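Local structure of MexT protein (Pseudomonas aeruginosa, 6L33) at residues A8-G13 against R196-R201; L132-F137 against G141-G146. The protein is a LysR-type transcriptional activator of the MexEF-OprN efflux pump, here represented by its regulatory domain without the part that probably binds DNA. All blocks are in the same frame, centred on the assembly; numbering follows the deposited sequence.

Interaction 1 of 2, residues A8-G13 against R196-R201; sequences AVFRIG and RWLRSR
With CG set opposite its backbone N (chi1 171°), Leu198 reaches from the helix to Phe10, whose ring swings beside its own backbone N (chi1 -77°), CG opposite the carbonyl carbon. The two side chains slide past one another in opposite directions, and a single methyl, Leu198 CD2, does the touching. Leu198 CD2 lies 3.8 Å from Phe10 CG. It also makes an off-centre CH-pi contact with the ring, standing 30° off the normal. The same methyl also meets Ile12, two residues further along the strand, with Leu198 CD2 3.7 Å from Ile12 CG2. Farther round the phenyl ring, Phe10 CE2 comes to the edge of the indole, 3.8 Å from Trp197 CZ3, the two side chains crossing at about a right angle. The indole NE1 hydrogen-bonds Glu33, which also forms a salt bridge with Arg201. All four touching residues are buried. Strand 9-14 runs between strands 38-43 and 60-62, and helix 193-203 packs across this sheet; Leu30 of helix 18-33 touches Trp197, and Val60 touches both Ile12 and Leu198.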
loop_
_atom_site.group_PDB
_atom_site.type_symbol
_atom_site.label_atom_id
_atom_site.label_comp_id
_atom_site.label_asym_id
_atom_site.label_seq_id
_atom_site.Cartn_x
_atom_site.Cartn_y
_atom_site.Cartn_z
ATOM N N ALA B 8 6.866 -20.561 -15.221
ATOM C CA ALA B 8 5.609 -19.841 -15.325
ATOM C C ALA B 8 5.581 -18.657 -14.367
ATOM O O ALA B 8 6.233 -18.655 -13.319
ATOM C CB ALA B 8 4.432 -20.773 -15.035
ATOM N N VAL B 9 4.820 -17.636 -14.746
ATOM C CA VAL B 9 4.601 -16.462 -13.913
ATOM C C VAL B 9 3.252 -16.613 -13.228
ATOM O O VAL B 9 2.253 -16.952 -13.875
ATOM C CB VAL B 9 4.661 -15.168 -14.740
ATOM C CG1 VAL B 9 4.399 -13.959 -13.853
ATOM C CG2 VAL B 9 6.010 -15.046 -15.434
ATOM N N PHE B 10 3.222 -16.378 -11.921
ATOM C CA PHE B 10 2.004 -16.488 -11.135
ATOM C C PHE B 10 1.598 -15.114 -10.620
ATOM O O PHE B 10 2.445 -14.320 -10.201
ATOM C CB PHE B 10 2.191 -17.463 -9.972
ATOM C CG PHE B 10 2.144 -18.906 -10.383
ATOM C CD1 PHE B 10 1.073 -19.394 -11.113
ATOM C CD2 PHE B 10 3.173 -19.771 -10.054
ATOM C CE1 PHE B 10 1.024 -20.719 -11.499
ATOM C CE2 PHE B 10 3.130 -21.099 -10.438
ATOM C CZ PHE B 10 2.055 -21.573 -11.160
ATOM N N ARG B 11 0.298 -14.840 -10.666
ATOM C CA ARG B 11 -0.259 -13.557 -10.254
ATOM C C ARG B 11 -1.254 -13.800 -9.131
ATOM O O ARG B 11 -2.258 -14.496 -9.324
ATOM C CB ARG B 11 -0.924 -12.845 -11.436
ATOM C CG ARG B 11 0.057 -12.420 -12.520
ATOM C CD ARG B 11 -0.636 -12.127 -13.844
ATOM N NE ARG B 11 0.327 -11.795 -14.893
ATOM C CZ ARG B 11 0.904 -12.689 -15.692
ATOM N NH1 ARG B 11 1.770 -12.295 -16.617
ATOM N NH2 ARG B 11 0.611 -13.977 -15.572
ATOM N N ILE B 12 -0.968 -13.239 -7.956
ATOM C CA ILE B 12 -1.810 -13.405 -6.780
ATOM C C ILE B 12 -2.127 -12.033 -6.200
ATOM O O ILE B 12 -1.409 -11.054 -6.422
ATOM C CB ILE B 12 -1.152 -14.301 -5.705
ATOM C CG1 ILE B 12 0.022 -13.575 -5.046
ATOM C CG2 ILE B 12 -0.693 -15.621 -6.304
ATOM C CD1 ILE B 12 0.671 -14.364 -3.922
ATOM N N GLY B 13 -3.223 -11.973 -5.450
ATOM C CA GLY B 13 -3.646 -10.759 -4.771
ATOM C C GLY B 13 -3.561 -10.941 -3.265
ATOM O O GLY B 13 -3.975 -11.971 -2.732
ATOM N N ARG B 196 -3.636 -25.393 -8.470
ATOM C CA ARG B 196 -3.779 -26.207 -7.267
ATOM C C ARG B 196 -2.474 -26.243 -6.485
ATOM O O ARG B 196 -2.472 -26.184 -5.250
ATOM C CB ARG B 196 -4.219 -27.627 -7.637
ATOM C CG ARG B 196 -3.884 -28.693 -6.592
ATOM C CD ARG B 196 -2.613 -29.475 -6.936
ATOM N NE ARG B 196 -2.117 -30.230 -5.787
ATOM C CZ ARG B 196 -0.895 -30.746 -5.699
ATOM N NH1 ARG B 196 -0.031 -30.591 -6.692
ATOM N NH2 ARG B 196 -0.536 -31.418 -4.613
ATOM N N TRP B 197 -1.353 -26.335 -7.199
ATOM C CA TRP B 197 -0.049 -26.378 -6.552
ATOM C C TRP B 197 0.255 -25.068 -5.835
ATOM O O TRP B 197 0.699 -25.070 -4.681
ATOM C CB TRP B 197 1.023 -26.694 -7.594
ATOM C CG TRP B 197 2.410 -26.657 -7.068
ATOM C CD1 TRP B 197 3.051 -27.642 -6.377
ATOM C CD2 TRP B 197 3.342 -25.581 -7.196
ATOM N NE1 TRP B 197 4.326 -27.244 -6.065
ATOM C CE2 TRP B 197 4.530 -25.981 -6.554
ATOM C CE3 TRP B 197 3.286 -24.315 -7.786
ATOM C CZ2 TRP B 197 5.651 -25.164 -6.489
ATOM C CZ3 TRP B 197 4.400 -23.506 -7.721
ATOM C CH2 TRP B 197 5.569 -23.937 -7.085
ATOM N N LEU B 198 0.016 -23.937 -6.501
ATOM C CA LEU B 198 0.263 -22.643 -5.872
ATOM C C LEU B 198 -0.617 -22.455 -4.642
ATOM O O LEU B 198 -0.142 -22.028 -3.584
ATOM C CB LEU B 198 0.031 -21.516 -6.878
ATOM C CG LEU B 198 0.049 -20.095 -6.310
ATOM C CD1 LEU B 198 1.381 -19.804 -5.635
ATOM C CD2 LEU B 198 -0.239 -19.080 -7.403
ATOM N N ARG B 199 -1.907 -22.780 -4.763
ATOM C CA ARG B 199 -2.824 -22.604 -3.641
ATOM C C ARG B 199 -2.451 -23.507 -2.473
ATOM O O ARG B 199 -2.511 -23.086 -1.311
ATOM C CB ARG B 199 -4.261 -22.866 -4.091
ATOM C CG ARG B 199 -4.744 -21.914 -5.175
ATOM C CD ARG B 199 -6.255 -21.938 -5.306
ATOM N NE ARG B 199 -6.765 -23.286 -5.531
ATOM C CZ ARG B 199 -6.997 -23.808 -6.731
ATOM N NH1 ARG B 199 -6.761 -23.095 -7.826
ATOM N NH2 ARG B 199 -7.464 -25.045 -6.838
ATOM N N SER B 200 -2.062 -24.754 -2.756
ATOM C CA SER B 200 -1.611 -25.630 -1.680
ATOM C C SER B 200 -0.338 -25.099 -1.035
ATOM O O SER B 200 -0.104 -25.329 0.158
ATOM C CB SER B 200 -1.400 -27.053 -2.202
ATOM O OG SER B 200 -0.338 -27.114 -3.138
ATOM N N ARG B 201 0.485 -24.371 -1.794
ATOM C CA ARG B 201 1.688 -23.781 -1.217
ATOM C C ARG B 201 1.356 -22.563 -0.359
ATOM O O ARG B 201 2.001 -22.340 0.672
ATOM C CB ARG B 201 2.679 -23.410 -2.321
ATOM C CG ARG B 201 3.764 -24.461 -2.561
ATOM C CD ARG B 201 3.151 -25.823 -2.855
ATOM N NE ARG B 201 4.140 -26.895 -2.901
ATOM C CZ ARG B 201 3.839 -28.175 -3.103
ATOM N NH1 ARG B 201 2.577 -28.541 -3.278
ATOM N NH2 ARG B 201 4.800 -29.089 -3.132
#

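Interaction 2 of 2, residues L132-F137 against G141-G146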
loop_
_atom_site.group_PDB
_atom_site.type_symbol
_atom_site.label_atom_id
_atom_site.label_comp_id
_atom_site.label_asym_id
_atom_site.label_seq_id
_atom_site.Cartn_x
_atom_site.Cartn_y
_atom_site.Cartn_z
ATOM N N LEU B 132 -9.632 11.353 8.673
ATOM C CA LEU B 132 -8.589 10.802 7.822
ATOM C C LEU B 132 -9.078 9.494 7.225
ATOM O O LEU B 132 -9.557 8.617 7.949
ATOM C CB LEU B 132 -7.300 10.573 8.614
ATOM C CG LEU B 132 -6.101 10.090 7.800
ATOM C CD1 LEU B 132 -5.567 11.220 6.935
ATOM C CD2 LEU B 132 -5.017 9.543 8.715
ATOM N N ALA B 133 -8.960 9.372 5.909
ATOM C CA ALA B 133 -9.242 8.129 5.206
ATOM C C ALA B 133 -7.970 7.698 4.496
ATOM O O ALA B 133 -7.424 8.452 3.684
ATOM C CB ALA B 133 -10.395 8.299 4.216
ATOM N N VAL B 134 -7.492 6.501 4.815
ATOM C CA VAL B 134 -6.275 5.977 4.200
ATOM C C VAL B 134 -6.627 4.706 3.437
ATOM O O VAL B 134 -7.585 4.010 3.807
ATOM C CB VAL B 134 -5.183 5.725 5.251
ATOM C CG1 VAL B 134 -4.812 7.031 5.943
ATOM C CG2 VAL B 134 -5.645 4.691 6.259
ATOM N N PRO B 135 -5.898 4.367 2.375
ATOM C CA PRO B 135 -6.248 3.197 1.556
ATOM C C PRO B 135 -5.612 1.881 1.984
ATOM O O PRO B 135 -5.759 0.890 1.261
ATOM C CB PRO B 135 -5.729 3.610 0.171
ATOM C CG PRO B 135 -4.529 4.457 0.473
ATOM C CD PRO B 135 -4.799 5.153 1.784
ATOM N N GLN B 136 -4.924 1.829 3.122
ATOM C CA GLN B 136 -4.246 0.609 3.538
ATOM C C GLN B 136 -4.102 0.597 5.053
ATOM O O GLN B 136 -4.340 1.599 5.733
ATOM C CB GLN B 136 -2.871 0.480 2.882
ATOM C CG GLN B 136 -1.855 1.469 3.416
ATOM C CD GLN B 136 -0.647 1.599 2.517
ATOM O OE1 GLN B 136 -0.705 1.275 1.333
ATOM N NE2 GLN B 136 0.459 2.076 3.077
ATOM N N PHE B 137 -3.681 -0.556 5.570
ATOM C CA PHE B 137 -3.494 -0.754 7.001
ATOM C C PHE B 137 -2.094 -0.359 7.464
ATOM O O PHE B 137 -1.953 0.354 8.460
ATOM C CB PHE B 137 -3.777 -2.213 7.369
ATOM C CG PHE B 137 -5.228 -2.578 7.299
ATOM C CD1 PHE B 137 -6.130 -2.052 8.210
ATOM C CD2 PHE B 137 -5.697 -3.437 6.318
ATOM C CE1 PHE B 137 -7.472 -2.378 8.149
ATOM C CE2 PHE B 137 -7.040 -3.769 6.253
ATOM C CZ PHE B 137 -7.928 -3.238 7.170
ATOM N N GLY B 141 0.063 3.395 12.244
ATOM C CA GLY B 141 0.601 3.824 13.523
ATOM C C GLY B 141 1.406 5.103 13.430
ATOM O O GLY B 141 1.396 5.916 14.360
ATOM N N THR B 142 2.110 5.302 12.316
ATOM C CA THR B 142 2.836 6.548 12.108
ATOM C C THR B 142 1.884 7.727 11.942
ATOM O O THR B 142 2.241 8.865 12.264
ATOM C CB THR B 142 3.752 6.419 10.887
ATOM O OG1 THR B 142 4.692 5.362 11.105
ATOM C CG2 THR B 142 4.525 7.690 10.674
ATOM N N LEU B 143 0.666 7.475 11.465
ATOM C CA LEU B 143 -0.284 8.563 11.277
ATOM C C LEU B 143 -1.036 8.902 12.559
ATOM O O LEU B 143 -1.430 10.058 12.751
ATOM C CB LEU B 143 -1.268 8.211 10.158
ATOM C CG LEU B 143 -0.635 7.817 8.820
ATOM C CD1 LEU B 143 -1.695 7.729 7.728
ATOM C CD2 LEU B 143 0.470 8.792 8.425
ATOM N N LEU B 144 -1.237 7.930 13.450
ATOM C CA LEU B 144 -1.951 8.192 14.694
ATOM C C LEU B 144 -1.048 8.680 15.819
ATOM O O LEU B 144 -1.557 9.245 16.795
ATOM C CB LEU B 144 -2.686 6.935 15.170
ATOM C CG LEU B 144 -3.581 6.213 14.165
ATOM C CD1 LEU B 144 -4.180 4.965 14.794
ATOM C CD2 LEU B 144 -4.668 7.140 13.668
ATOM N N ALA B 145 0.265 8.475 15.704
ATOM C CA ALA B 145 1.180 8.771 16.800
ATOM C C ALA B 145 1.079 10.232 17.227
ATOM O O ALA B 145 1.009 11.139 16.394
ATOM C CB ALA B 145 2.618 8.445 16.391
ATOM N N GLY B 146 1.065 10.455 18.541
ATOM C CA GLY B 146 0.987 11.801 19.072
ATOM C C GLY B 146 -0.335 12.502 18.865
ATOM O O GLY B 146 -0.405 13.723 19.035
#
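Leu143 meets Leu132 and Val134 through one methyl, CD1, and has the most surface buried by the contact. Its CG lies opposite the carbonyl carbon (chi1 -54°) and the chain is extended beyond it (chi2 -170°), which carries CD1 away from the helix and down onto the strand. Leu143 CD1 is 3.7 Å from Val134 CG1 and 3.9 Å from Leu132 CD2. Val134 and Leu143 slide past each other in opposite directions, whereas Leu132 and Leu143 cross at about a right angle, so the strand offers the same methyl two differently turned partners. Leu132 and Val134 are two apart in the strand, and both direct their CB toward the helix. Leu132 raises CD2 to Leu143, while Val134 uses CG1, the methyl opposite its carbonyl carbon. No hydrogen bond joins the two segments, and the contact is wholly apolar, with all three residues buried. It fastens a short helix to the strand that precedes it, across the loop that connects them. Helix 140-144 thus rests on strand 129-134, the outermost strand of its sheet within the chain, whose backbone hydrogen-bonds to strand 103-107 through Leu106. Beyond it the sheet continues into the second subunit: Leu132 and Ala133 pair in parallel with a strand of that chain, and Leu132 also packs on Leu39 of the second subunit.

Overall arrangement
Both contacts are buried and apolar, joining a strand to a helix without a hydrogen bond, yet they hold different elements on opposite sides of the chain's centre, their own centres about 31 Å apart. Interaction 1 joins segments near the two ends of the chain, 183 residues apart, on the sheet that contains strand 9-14; interaction 2 joins near neighbours in sequence on the other sheet. The two sheets are consistent with the two subdomains of the periplasmic-binding-protein fold of LysR regulators. Aromatic rings enter interaction 1 alone, whereas interaction 2 is built from aliphatic methyls, on a strand that pairs with the second subunit.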